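Local coordinates for conserved domain protein (Bacillus anthracis, PDB 3FBQ) that is of unknown function but is built largely of antiparallel beta sheets and contains sequence families of the E-set clan, consistent with an immunoglobulin-like fold, at residues L31-E36 with F139-K144; N38-T43 with G135-A140; V42-V47 with L54-S59; G74-M79 with F117-E122. All blocks are in the same frame, centred on the assembly; numbering follows the deposited sequence.

Interaction 1 of 4, residues L31-E36 with F139-K144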
loop_
_atom_site.group_PDB
_atom_site.type_symbol
_atom_site.label_atom_id
_atom_site.label_comp_id
_atom_site.label_asym_id
_atom_site.label_seq_id
_atom_site.Cartn_x
_atom_site.Cartn_y
_atom_site.Cartn_z
ATOM N N LEU A 31 25.823 0.707 1.070
ATOM C CA LEU A 31 25.532 2.075 1.416
ATOM C C LEU A 31 25.063 2.439 2.813
ATOM O O LEU A 31 25.330 3.527 3.282
ATOM C CB LEU A 31 24.840 2.835 0.299
ATOM C CG LEU A 31 23.627 2.443 -0.521
ATOM C CD1 LEU A 31 22.416 3.021 0.146
ATOM C CD2 LEU A 31 23.852 3.149 -1.806
ATOM N N ASN A 32 24.428 1.540 3.523
ATOM C CA ASN A 32 24.104 1.863 4.886
ATOM C C ASN A 32 23.499 3.279 4.992
ATOM O O ASN A 32 23.690 3.994 5.933
ATOM C CB ASN A 32 25.303 1.635 5.809
ATOM C CG ASN A 32 25.873 0.251 5.681
ATOM O OD1 ASN A 32 25.142 -0.750 5.620
ATOM N ND2 ASN A 32 27.196 0.170 5.587
ATOM N N MET A 33 22.738 3.677 3.997
ATOM C CA MET A 33 21.976 4.927 4.085
ATOM C C MET A 33 20.646 4.743 4.891
ATOM O O MET A 33 19.906 3.772 4.677
ATOM C CB MET A 33 21.854 5.511 2.686
ATOM C CG MET A 33 20.517 5.944 2.249
ATOM S SD MET A 33 20.731 6.588 0.542
ATOM C CE MET A 33 20.844 8.382 0.870
ATOM N N THR A 34 20.408 5.629 5.857
ATOM C CA THR A 34 19.323 5.463 6.839
ATOM C C THR A 34 18.199 6.495 6.744
ATOM O O THR A 34 18.450 7.637 6.431
ATOM C CB THR A 34 19.858 5.536 8.292
ATOM O OG1 THR A 34 21.050 4.752 8.379
ATOM C CG2 THR A 34 18.889 4.945 9.238
ATOM N N ARG A 35 16.978 6.045 7.025
ATOM C CA ARG A 35 15.793 6.856 7.214
ATOM C C ARG A 35 15.113 6.532 8.535
ATOM O O ARG A 35 14.945 5.368 8.871
ATOM C CB ARG A 35 14.798 6.613 6.078
ATOM C CG ARG A 35 14.737 7.758 5.055
ATOM C CD ARG A 35 16.126 8.251 4.747
ATOM N NE ARG A 35 16.318 8.518 3.336
ATOM C CZ ARG A 35 17.494 8.718 2.752
ATOM N NH1 ARG A 35 18.639 8.662 3.440
ATOM N NH2 ARG A 35 17.502 8.976 1.460
ATOM N N GLU A 36 14.735 7.555 9.304
ATOM C CA GLU A 36 14.048 7.301 10.575
ATOM C C GLU A 36 12.825 8.137 10.961
ATOM O O GLU A 36 12.965 9.320 11.197
ATOM C CB GLU A 36 15.039 7.381 11.719
ATOM C CG GLU A 36 14.545 6.499 12.819
ATOM C CD GLU A 36 15.349 6.581 14.039
ATOM O OE1 GLU A 36 14.708 6.637 15.112
ATOM O OE2 GLU A 36 16.599 6.586 13.938
ATOM N N PHE A 139 13.708 6.165 -0.025
ATOM C CA PHE A 139 15.018 6.322 -0.622
ATOM C C PHE A 139 14.792 6.439 -2.101
ATOM O O PHE A 139 14.037 5.658 -2.695
ATOM C CB PHE A 139 15.964 5.147 -0.317
ATOM C CG PHE A 139 15.981 4.700 1.142
ATOM C CD1 PHE A 139 17.106 4.868 1.911
ATOM C CD2 PHE A 139 14.867 4.089 1.728
ATOM C CE1 PHE A 139 17.127 4.446 3.270
ATOM C CE2 PHE A 139 14.863 3.694 3.071
ATOM C CZ PHE A 139 15.993 3.849 3.846
ATOM N N ALA A 140 15.455 7.442 -2.690
ATOM C CA ALA A 140 15.464 7.692 -4.141
ATOM C C ALA A 140 16.913 7.631 -4.615
ATOM O O ALA A 140 17.690 8.514 -4.312
ATOM C CB ALA A 140 14.901 9.066 -4.419
ATOM N N LEU A 141 17.305 6.630 -5.376
ATOM C CA LEU A 141 18.708 6.615 -5.785
ATOM C C LEU A 141 18.948 5.853 -7.098
ATOM O O LEU A 141 18.122 5.059 -7.523
ATOM C CB LEU A 141 19.592 6.140 -4.602
ATOM C CG LEU A 141 19.073 4.911 -3.860
ATOM C CD1 LEU A 141 19.978 3.836 -4.240
ATOM C CD2 LEU A 141 19.119 5.046 -2.351
ATOM N N THR A 142 20.034 6.096 -7.806
ATOM C CA THR A 142 20.183 5.298 -9.036
ATOM C C THR A 142 21.465 4.426 -8.901
ATOM O O THR A 142 22.471 4.885 -8.357
ATOM C CB THR A 142 20.209 6.201 -10.248
ATOM O OG1 THR A 142 21.492 6.764 -10.354
ATOM C CG2 THR A 142 19.283 7.425 -10.048
ATOM N N VAL A 143 21.430 3.177 -9.368
ATOM C CA VAL A 143 22.617 2.314 -9.297
ATOM C C VAL A 143 23.186 1.939 -10.691
ATOM O O VAL A 143 22.431 1.611 -11.585
ATOM C CB VAL A 143 22.327 1.007 -8.494
ATOM C CG1 VAL A 143 21.382 0.134 -9.269
ATOM C CG2 VAL A 143 23.590 0.242 -8.217
ATOM N N LYS A 144 24.506 2.004 -10.833
ATOM C CA LYS A 144 25.185 1.417 -11.980
ATOM C C LYS A 144 25.173 -0.106 -11.909
ATOM O O LYS A 144 25.523 -0.694 -10.885
ATOM C CB LYS A 144 26.626 1.927 -12.068
ATOM C CG LYS A 144 27.262 1.752 -13.438
ATOM C CD LYS A 144 28.570 2.519 -13.540
ATOM C CE LYS A 144 29.508 1.879 -14.551
ATOM N NZ LYS A 144 29.385 2.505 -15.896
HETATM O O HOH W 1 15.859 9.791 -0.722
#

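Interaction 2 of 4, residues N38-T43 with G135-A140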
loop_
_atom_site.group_PDB
_atom_site.type_symbol
_atom_site.label_atom_id
_atom_site.label_comp_id
_atom_site.label_asym_id
_atom_site.label_seq_id
_atom_site.Cartn_x
_atom_site.Cartn_y
_atom_site.Cartn_z
ATOM N N ASN A 38 9.045 7.773 13.518
ATOM C CA ASN A 38 8.133 7.005 14.337
ATOM C C ASN A 38 8.638 5.841 15.089
ATOM O O ASN A 38 7.918 4.845 15.193
ATOM C CB ASN A 38 7.059 6.409 13.492
ATOM C CG ASN A 38 5.870 7.247 13.444
ATOM O OD1 ASN A 38 5.724 8.020 12.485
ATOM N ND2 ASN A 38 5.004 7.160 14.481
ATOM N N GLY A 39 9.832 5.940 15.620
ATOM C CA GLY A 39 10.428 4.824 16.296
ATOM C C GLY A 39 11.030 3.766 15.395
ATOM O O GLY A 39 11.567 2.772 15.909
ATOM N N VAL A 40 10.962 3.961 14.069
ATOM C CA VAL A 40 11.468 2.983 13.126
ATOM C C VAL A 40 12.628 3.500 12.195
ATOM O O VAL A 40 12.453 4.374 11.335
ATOM C CB VAL A 40 10.247 2.392 12.280
ATOM C CG1 VAL A 40 10.654 1.207 11.369
ATOM C CG2 VAL A 40 9.106 1.991 13.205
ATOM N N LYS A 41 13.794 2.886 12.349
ATOM C CA LYS A 41 14.962 3.183 11.558
ATOM C C LYS A 41 15.034 2.154 10.470
ATOM O O LYS A 41 15.183 0.970 10.786
ATOM C CB LYS A 41 16.183 3.062 12.491
ATOM C CG LYS A 41 17.459 3.730 11.979
ATOM C CD LYS A 41 18.605 3.776 12.987
ATOM C CE LYS A 41 19.883 4.162 12.229
ATOM N NZ LYS A 41 21.218 3.910 12.899
ATOM N N VAL A 42 14.876 2.555 9.202
ATOM C CA VAL A 42 15.137 1.665 8.043
ATOM C C VAL A 42 16.481 2.032 7.370
ATOM O O VAL A 42 16.673 3.190 7.048
ATOM C CB VAL A 42 14.051 1.731 6.966
ATOM C CG1 VAL A 42 14.393 0.762 5.756
ATOM C CG2 VAL A 42 12.633 1.420 7.564
ATOM N N THR A 43 17.392 1.040 7.217
ATOM C CA THR A 43 18.655 1.140 6.529
ATOM C C THR A 43 18.642 0.297 5.294
ATOM O O THR A 43 18.131 -0.820 5.297
ATOM C CB THR A 43 19.740 0.608 7.396
ATOM O OG1 THR A 43 19.679 1.383 8.576
ATOM C CG2 THR A 43 21.190 0.810 6.764
ATOM N N GLY A 135 3.785 5.989 8.482
ATOM C CA GLY A 135 4.722 7.067 8.241
ATOM C C GLY A 135 5.256 6.969 6.838
ATOM O O GLY A 135 4.702 6.278 5.978
ATOM N N HIS A 136 6.370 7.644 6.620
ATOM C CA HIS A 136 7.079 7.628 5.354
ATOM C C HIS A 136 8.569 7.324 5.571
ATOM O O HIS A 136 9.235 7.987 6.373
ATOM C CB HIS A 136 6.988 9.015 4.739
ATOM C CG HIS A 136 5.842 9.183 3.814
ATOM N ND1 HIS A 136 5.038 10.312 3.817
ATOM C CD2 HIS A 136 5.342 8.365 2.859
ATOM C CE1 HIS A 136 4.124 10.202 2.875
ATOM N NE2 HIS A 136 4.281 9.027 2.282
ATOM N N TRP A 137 9.126 6.408 4.816
ATOM C CA TRP A 137 10.547 6.213 4.839
ATOM C C TRP A 137 10.859 6.028 3.393
ATOM O O TRP A 137 10.314 5.136 2.789
ATOM C CB TRP A 137 10.875 4.943 5.587
ATOM C CG TRP A 137 10.473 4.888 7.073
ATOM C CD1 TRP A 137 11.295 5.038 8.126
ATOM C CD2 TRP A 137 9.145 4.636 7.633
ATOM N NE1 TRP A 137 10.587 4.923 9.319
ATOM C CE2 TRP A 137 9.273 4.667 9.041
ATOM C CE3 TRP A 137 7.868 4.431 7.075
ATOM C CZ2 TRP A 137 8.180 4.475 9.900
ATOM C CZ3 TRP A 137 6.795 4.242 7.911
ATOM C CH2 TRP A 137 6.943 4.262 9.310
ATOM N N ASN A 138 11.678 6.887 2.805
ATOM C CA ASN A 138 11.868 6.924 1.359
ATOM C C ASN A 138 13.326 6.923 1.000
ATOM O O ASN A 138 14.114 7.609 1.651
ATOM C CB ASN A 138 11.229 8.178 0.786
ATOM C CG ASN A 138 9.757 8.281 1.134
ATOM O OD1 ASN A 138 9.233 9.376 1.249
ATOM N ND2 ASN A 138 9.091 7.135 1.386
ATOM N N PHE A 139 13.708 6.165 -0.025
ATOM C CA PHE A 139 15.018 6.322 -0.622
ATOM C C PHE A 139 14.792 6.439 -2.101
ATOM O O PHE A 139 14.037 5.658 -2.695
ATOM C CB PHE A 139 15.964 5.147 -0.317
ATOM C CG PHE A 139 15.981 4.700 1.142
ATOM C CD1 PHE A 139 17.106 4.868 1.911
ATOM C CD2 PHE A 139 14.867 4.089 1.728
ATOM C CE1 PHE A 139 17.127 4.446 3.270
ATOM C CE2 PHE A 139 14.863 3.694 3.071
ATOM C CZ PHE A 139 15.993 3.849 3.846
ATOM N N ALA A 140 15.455 7.442 -2.690
ATOM C CA ALA A 140 15.464 7.692 -4.141
ATOM C C ALA A 140 16.913 7.631 -4.615
ATOM O O ALA A 140 17.690 8.514 -4.312
ATOM C CB ALA A 140 14.901 9.066 -4.419
#

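Interaction 3 of 4, residues V42-V47 with L54-S59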
loop_
_atom_site.group_PDB
_atom_site.type_symbol
_atom_site.label_atom_id
_atom_site.label_comp_id
_atom_site.label_asym_id
_atom_site.label_seq_id
_atom_site.Cartn_x
_atom_site.Cartn_y
_atom_site.Cartn_z
ATOM N N VAL A 42 14.876 2.555 9.202
ATOM C CA VAL A 42 15.137 1.665 8.043
ATOM C C VAL A 42 16.481 2.032 7.370
ATOM O O VAL A 42 16.673 3.190 7.048
ATOM C CB VAL A 42 14.051 1.731 6.966
ATOM C CG1 VAL A 42 14.393 0.762 5.756
ATOM C CG2 VAL A 42 12.633 1.420 7.564
ATOM N N THR A 43 17.392 1.040 7.217
ATOM C CA THR A 43 18.655 1.140 6.529
ATOM C C THR A 43 18.642 0.297 5.294
ATOM O O THR A 43 18.131 -0.820 5.297
ATOM C CB THR A 43 19.740 0.608 7.396
ATOM O OG1 THR A 43 19.679 1.383 8.576
ATOM C CG2 THR A 43 21.190 0.810 6.764
ATOM N N ILE A 44 19.208 0.829 4.216
ATOM C CA ILE A 44 19.309 0.094 2.961
ATOM C C ILE A 44 20.758 -0.266 2.648
ATOM O O ILE A 44 21.516 0.556 2.133
ATOM C CB ILE A 44 18.726 0.902 1.786
ATOM C CG1 ILE A 44 17.379 0.318 1.355
ATOM C CG2 ILE A 44 19.701 0.923 0.619
ATOM C CD1 ILE A 44 17.153 0.344 -0.140
ATOM N N ASN A 45 21.136 -1.501 2.962
ATOM C CA ASN A 45 22.540 -1.848 3.149
ATOM C C ASN A 45 23.260 -2.069 1.822
ATOM O O ASN A 45 23.802 -1.131 1.237
ATOM C CB ASN A 45 22.672 -3.090 4.032
ATOM C CG ASN A 45 22.325 -2.815 5.481
ATOM O OD1 ASN A 45 23.066 -2.135 6.191
ATOM N ND2 ASN A 45 21.191 -3.342 5.929
ATOM N N ASP A 46 23.260 -3.312 1.354
ATOM C CA ASP A 46 23.950 -3.667 0.120
ATOM C C ASP A 46 23.071 -3.400 -1.098
ATOM O O ASP A 46 21.858 -3.604 -1.057
ATOM C CB ASP A 46 24.379 -5.134 0.148
ATOM C CG ASP A 46 25.534 -5.386 1.099
ATOM O OD1 ASP A 46 25.970 -6.551 1.210
ATOM O OD2 ASP A 46 26.004 -4.419 1.733
ATOM N N VAL A 47 23.693 -2.945 -2.181
ATOM C CA VAL A 47 22.971 -2.662 -3.416
ATOM C C VAL A 47 23.694 -3.249 -4.624
ATOM O O VAL A 47 24.923 -3.240 -4.689
ATOM C CB VAL A 47 22.785 -1.148 -3.627
ATOM C CG1 VAL A 47 24.130 -0.472 -3.844
ATOM C CG2 VAL A 47 21.854 -0.887 -4.802
ATOM N N LEU A 54 17.410 -5.841 -9.735
ATOM C CA LEU A 54 18.038 -4.992 -8.743
ATOM C C LEU A 54 17.732 -5.606 -7.398
ATOM O O LEU A 54 16.579 -5.940 -7.115
ATOM C CB LEU A 54 17.454 -3.619 -8.832
ATOM C CG LEU A 54 17.669 -2.734 -7.612
ATOM C CD1 LEU A 54 19.070 -2.067 -7.548
ATOM C CD2 LEU A 54 16.520 -1.680 -7.575
ATOM N N SER A 55 18.761 -5.849 -6.602
ATOM C CA SER A 55 18.538 -6.523 -5.358
ATOM C C SER A 55 19.125 -5.635 -4.331
ATOM O O SER A 55 20.175 -4.992 -4.523
ATOM C CB SER A 55 19.115 -7.935 -5.284
ATOM O OG SER A 55 19.247 -8.527 -6.581
ATOM N N ILE A 56 18.390 -5.561 -3.242
ATOM C CA ILE A 56 18.649 -4.635 -2.190
ATOM C C ILE A 56 18.506 -5.336 -0.846
ATOM O O ILE A 56 17.653 -6.233 -0.663
ATOM C CB ILE A 56 17.632 -3.530 -2.352
ATOM C CG1 ILE A 56 18.364 -2.317 -2.790
ATOM C CG2 ILE A 56 16.558 -3.387 -1.165
ATOM C CD1 ILE A 56 17.409 -1.225 -2.902
ATOM N N THR A 57 19.325 -4.884 0.089
ATOM C CA THR A 57 19.453 -5.498 1.374
ATOM C C THR A 57 19.158 -4.416 2.403
ATOM O O THR A 57 19.525 -3.235 2.207
ATOM C CB THR A 57 20.857 -6.087 1.400
ATOM O OG1 THR A 57 20.758 -7.506 1.129
ATOM C CG2 THR A 57 21.518 -5.879 2.656
ATOM N N TYR A 58 18.442 -4.756 3.466
ATOM C CA TYR A 58 18.096 -3.713 4.399
ATOM C C TYR A 58 17.978 -4.216 5.795
ATOM O O TYR A 58 17.842 -5.419 6.021
ATOM C CB TYR A 58 16.776 -3.045 3.995
ATOM C CG TYR A 58 15.606 -3.989 4.107
ATOM C CD1 TYR A 58 15.177 -4.757 2.993
ATOM C CD2 TYR A 58 14.950 -4.160 5.326
ATOM C CE1 TYR A 58 14.170 -5.617 3.092
ATOM C CE2 TYR A 58 13.904 -5.056 5.449
ATOM C CZ TYR A 58 13.505 -5.764 4.324
ATOM O OH TYR A 58 12.464 -6.644 4.466
ATOM N N SER A 59 17.988 -3.277 6.737
ATOM C CA SER A 59 17.629 -3.546 8.124
ATOM C C SER A 59 16.449 -2.742 8.544
ATOM O O SER A 59 16.140 -1.714 7.984
ATOM C CB SER A 59 18.775 -3.220 9.053
ATOM O OG SER A 59 19.935 -3.477 8.309
#

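Interaction 4 of 4, residues G74-M79 with F117-E122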
loop_
_atom_site.group_PDB
_atom_site.type_symbol
_atom_site.label_atom_id
_atom_site.label_comp_id
_atom_site.label_asym_id
_atom_site.label_seq_id
_atom_site.Cartn_x
_atom_site.Cartn_y
_atom_site.Cartn_z
ATOM N N GLY A 74 4.378 -0.527 0.958
ATOM C CA GLY A 74 5.046 0.377 0.038
ATOM C C GLY A 74 5.678 -0.427 -1.088
ATOM O O GLY A 74 5.209 -1.454 -1.412
ATOM N N GLY A 75 6.751 0.018 -1.721
ATOM C CA GLY A 75 7.231 -0.698 -2.882
ATOM C C GLY A 75 8.551 -0.221 -3.369
ATOM O O GLY A 75 8.898 0.925 -3.214
ATOM N N LEU A 76 9.310 -1.121 -3.946
ATOM C CA LEU A 76 10.526 -0.760 -4.572
ATOM C C LEU A 76 10.074 -0.576 -6.015
ATOM O O LEU A 76 9.380 -1.440 -6.543
ATOM C CB LEU A 76 11.535 -1.893 -4.433
ATOM C CG LEU A 76 12.931 -1.625 -4.979
ATOM C CD1 LEU A 76 13.557 -0.398 -4.315
ATOM C CD2 LEU A 76 13.906 -2.868 -4.911
ATOM N N ASP A 77 10.434 0.541 -6.652
ATOM C CA ASP A 77 9.974 0.836 -7.998
ATOM C C ASP A 77 11.086 1.309 -8.874
ATOM O O ASP A 77 11.843 2.213 -8.524
ATOM C CB ASP A 77 8.943 1.926 -7.934
ATOM C CG ASP A 77 7.648 1.451 -7.284
ATOM O OD1 ASP A 77 7.102 0.421 -7.749
ATOM O OD2 ASP A 77 7.179 2.110 -6.315
ATOM N N ILE A 78 11.201 0.691 -10.027
ATOM C CA ILE A 78 12.153 1.130 -11.005
ATOM C C ILE A 78 11.492 2.149 -11.964
ATOM O O ILE A 78 10.462 1.887 -12.581
ATOM C CB ILE A 78 12.646 -0.091 -11.759
ATOM C CG1 ILE A 78 13.385 -0.967 -10.792
ATOM C CG2 ILE A 78 13.526 0.290 -12.964
ATOM C CD1 ILE A 78 13.781 -2.318 -11.340
ATOM N N MET A 79 12.090 3.317 -12.074
ATOM C CA MET A 79 11.712 4.283 -13.083
ATOM C C MET A 79 11.900 3.674 -14.462
ATOM O O MET A 79 12.939 3.005 -14.713
ATOM C CB MET A 79 12.588 5.492 -12.892
ATOM C CG MET A 79 12.443 6.168 -11.454
ATOM S SD MET A 79 10.740 6.201 -10.631
ATOM C CE MET A 79 10.817 4.760 -9.550
ATOM N N PHE A 117 15.877 3.919 -8.976
ATOM C CA PHE A 117 14.706 3.330 -8.310
ATOM C C PHE A 117 14.237 4.153 -7.122
ATOM O O PHE A 117 14.997 5.015 -6.683
ATOM C CB PHE A 117 15.014 1.903 -7.919
ATOM C CG PHE A 117 16.087 1.819 -6.937
ATOM C CD1 PHE A 117 15.791 1.790 -5.591
ATOM C CD2 PHE A 117 17.435 1.864 -7.352
ATOM C CE1 PHE A 117 16.804 1.726 -4.641
ATOM C CE2 PHE A 117 18.497 1.799 -6.403
ATOM C CZ PHE A 117 18.170 1.707 -5.043
ATOM N N ARG A 118 13.014 3.911 -6.630
ATOM C CA ARG A 118 12.596 4.553 -5.373
ATOM C C ARG A 118 12.040 3.504 -4.503
ATOM O O ARG A 118 11.154 2.712 -4.911
ATOM C CB ARG A 118 11.574 5.712 -5.513
ATOM C CG ARG A 118 11.745 6.509 -6.820
ATOM C CD ARG A 118 11.765 8.051 -6.772
ATOM N NE ARG A 118 10.469 8.643 -6.430
ATOM C CZ ARG A 118 10.125 9.944 -6.530
ATOM N NH1 ARG A 118 10.973 10.869 -7.005
ATOM N NH2 ARG A 118 8.900 10.326 -6.147
ATOM N N TRP A 119 12.549 3.479 -3.286
ATOM C CA TRP A 119 11.971 2.624 -2.252
ATOM C C TRP A 119 11.098 3.464 -1.325
ATOM O O TRP A 119 11.593 4.265 -0.543
ATOM C CB TRP A 119 13.081 1.891 -1.483
ATOM C CG TRP A 119 12.569 0.730 -0.737
ATOM C CD1 TRP A 119 11.461 -0.009 -1.044
ATOM C CD2 TRP A 119 13.118 0.159 0.448
ATOM N NE1 TRP A 119 11.287 -1.015 -0.123
ATOM C CE2 TRP A 119 12.275 -0.931 0.814
ATOM C CE3 TRP A 119 14.240 0.457 1.250
ATOM C CZ2 TRP A 119 12.524 -1.728 1.925
ATOM C CZ3 TRP A 119 14.511 -0.348 2.339
ATOM C CH2 TRP A 119 13.650 -1.426 2.681
ATOM N N ASN A 120 9.796 3.309 -1.440
ATOM C CA ASN A 120 8.875 4.218 -0.741
ATOM C C ASN A 120 8.048 3.420 0.269
ATOM O O ASN A 120 7.136 2.669 -0.144
ATOM C CB ASN A 120 7.923 4.995 -1.716
ATOM C CG ASN A 120 8.673 5.908 -2.717
ATOM O OD1 ASN A 120 9.676 6.567 -2.380
ATOM N ND2 ASN A 120 8.190 5.939 -3.951
ATOM N N ILE A 121 8.365 3.559 1.570
ATOM C CA ILE A 121 7.663 2.747 2.552
ATOM C C ILE A 121 6.617 3.546 3.205
ATOM O O ILE A 121 6.884 4.654 3.633
ATOM C CB ILE A 121 8.572 2.183 3.590
ATOM C CG1 ILE A 121 9.478 1.180 2.895
ATOM C CG2 ILE A 121 7.717 1.500 4.790
ATOM C CD1 ILE A 121 10.778 0.962 3.661
ATOM N N GLU A 122 5.411 3.016 3.266
ATOM C CA GLU A 122 4.374 3.836 3.869
ATOM C C GLU A 122 3.869 3.282 5.186
ATOM O O GLU A 122 2.959 3.818 5.751
ATOM C CB GLU A 122 3.202 4.065 2.946
ATOM C CG GLU A 122 3.449 3.756 1.494
ATOM C CD GLU A 122 2.107 3.531 0.749
ATOM O OE1 GLU A 122 1.850 4.398 -0.139
ATOM O OE2 GLU A 122 1.314 2.536 1.083
#

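Interaction 1 of 4, residues L31-E36 with F139-K144
The guanidinium of Arg35 lies over one face of the Phe139 ring, the two planes only 16° apart. Phe139 CD1 sits over the centre of the guanidinium, 3.9 Å above its plane, whereas Arg35 NE is displaced toward the rim of the aromatic ring. At the ring's edge, near its plane, the carbonyl of Met33 faces CE1. Arg35 NH1 donates an almost straight bond (168°) to Thr34 O, approaching from above that carbonyl's plane, and NH2 reaches a water at 2.9 Å that also accepts from Ala140 N. NE is bonded to O of Asn138, just before 139-144. Met33 extends past Phe139 in the opposite direction, bringing CG to 3.6 Å from Phe139 CD1, and its SD lies 3.7 Å from Leu141 CD2. The strand axes stay 9.5 Å apart, and no hydrogen bond joins residues 31-36 directly to 139-144: the strands belong to different sheets that meet mainly through side chains and one water. Bonds from NE, NH1 and NH2 fix the rotation of the guanidinium, so that its flat side covers the buried aromatic ring while the N-H groups point to oxygen acceptors, probably easing the placement of a charge beside an apolar core.

Interaction 2 of 4, residues N38-T43 with G135-A140
Val42 CG1 is anti to the backbone N (chi1 180°) and heads for Phe139; CG2, anti to the carbonyl carbon, is the branch over the indole of Trp137, whose CG, anti to its own carbonyl carbon (chi1 -62°), starts the ring toward strand 40-43. CG2 makes a CH-pi contact 4.3 Å from the centroid of the Trp137 five-membered ring, and the two side chains cross at about a right angle. CG1 of Val42 packs 4.0 Å from Phe139 CZ, while Val42 O is at the edge of that ring. Trp137 NE1 donates to Val40 O at 2.8 Å, a bent bond (141°) whose acceptor is tilted from the indole plane; a weak second bond links NE1 to Ser37 O. The buried indole N-H is thus satisfied by backbone carbonyls of the opposite sheet. Farther along the indole, Val40 CB rests 3.8 Å from Trp137 CZ2. On the far side of strand 135-140, Asn138 and His136 engage a second subunit. Nearly aligned strands with axes 8.6 Å apart, joined by valines packed on aromatic rings, fit the face-to-face packing of two sheets in a beta sandwich, consistent with an E-set, immunoglobulin-like fold.

Interaction 3 of 4, residues V42-V47 with L54-S59
A beta bulge interrupts the ladder where Asn45 and Asp46 together face Thr57. The motif lies in the antiparallel hairpin formed by strands 40-49 and 53-62, and it shifts the register by one residue between the Ile44-Tyr58 and Val47-Ile56 pairs. Before the bulge, Thr43 and Ser59 form a regular hydrogen-bonded pair: Thr43 N donates to Ser59 O at 3.1 Å, and Ser59 N returns a bond to Thr43 O at 2.9 Å. At the bulge Thr57 uses both of its backbone polar groups, but on two successive residues. Its carbonyl accepts from Asn45 N, and its own N reaches Asp46 O at 3.1 Å. The extra residue is taken up by the backbone of Asn45, with phi -80° and psi -91°. Ile44, Val47, Ile56 and Tyr58 nevertheless all project to one face of the sheet, where Trp119, Phe117 and Val143 of the facing sheet cover them. Tyr58 and Trp119 bring their rings together with planes at about 50°. On the other face, Thr57 packs against Ile9 and Phe10 of helix 9-12, and Asp46 CB lies 3.9 Å from Thr57 CB. The carboxylate of Asp46 is directed elsewhere, its OD2 forming a salt bridge with Lys25. Val47 CG2, anti to the backbone N, lies 4.1 Å from Leu54 CD1 and 4.3 Å from Ile56 CG1.

Interaction 4 of 4, residues G74-M79 with F117-E122
Leu76 lies against two aromatic residues of the neighbouring strand, Phe117 and Trp119, its side chain running obliquely to both. Leu76 CG is anti to the backbone N (chi1 -176°), and chi2 of 58° then sets CD1, which lies 3.4 Å from Phe117 CD1 and 3.7 Å from Trp119 CB. The indole presents its edge to the strand, where Gly75 O sits near the ring plane, 3.5 Å from Trp119 CD1. One of its faces is covered from within its own strand by Ile121 CD1, offset toward the rim. Beyond these aromatics, Trp119 continues to Val42 and Ile44, and Phe117 to Leu54 and Ile56, all on the facing sheet. On the other side of the ladder Met79 crosses Arg118 at about a right angle. Its chain bends at chi2 and chi3, bringing the CE methyl to 3.4 Å from Arg118 CG.

Two hydrogen-bonded pairs lock the strands together. Gly75 and Asn120 exchange bonds of 3.1 Å, that from Asn120 N to Gly75 O being almost straight (173°), and Asp77 and Arg118 likewise bond both ways. At Gly74 the chain turns a corner. Asp77 OD1 accepts a weak bond from His136 of a third subunit. In this regular antiparallel ladder, strand 71-78 is outermost in the three-stranded sheet as counted within this chain; one face turns to the core of a beta sandwich and the other carries polar residues.

The four contacts cluster on one side of the chain's centre, with their own centres 8 to 12 Å apart. Interactions 3 and 4 are ladders within single sheets: 3 joins strands 40-49 and 53-62 of the five-stranded sheet, and 4 joins strands 71-78 and 114-126 of the three-stranded one. Interactions 1 and 2 bridge the sheets, both through strand 131-144 and sharing Phe139. Along the chain, interaction 3 closes before interaction 4 opens, and interaction 1 encloses both, so strand 131-144 returns late to cover the first hairpin. Side chains of interactions 3 and 4 meet between the sheets, forming one sandwich core. Strands 29-37 and 131-144 also extend their sheets into a second subunit.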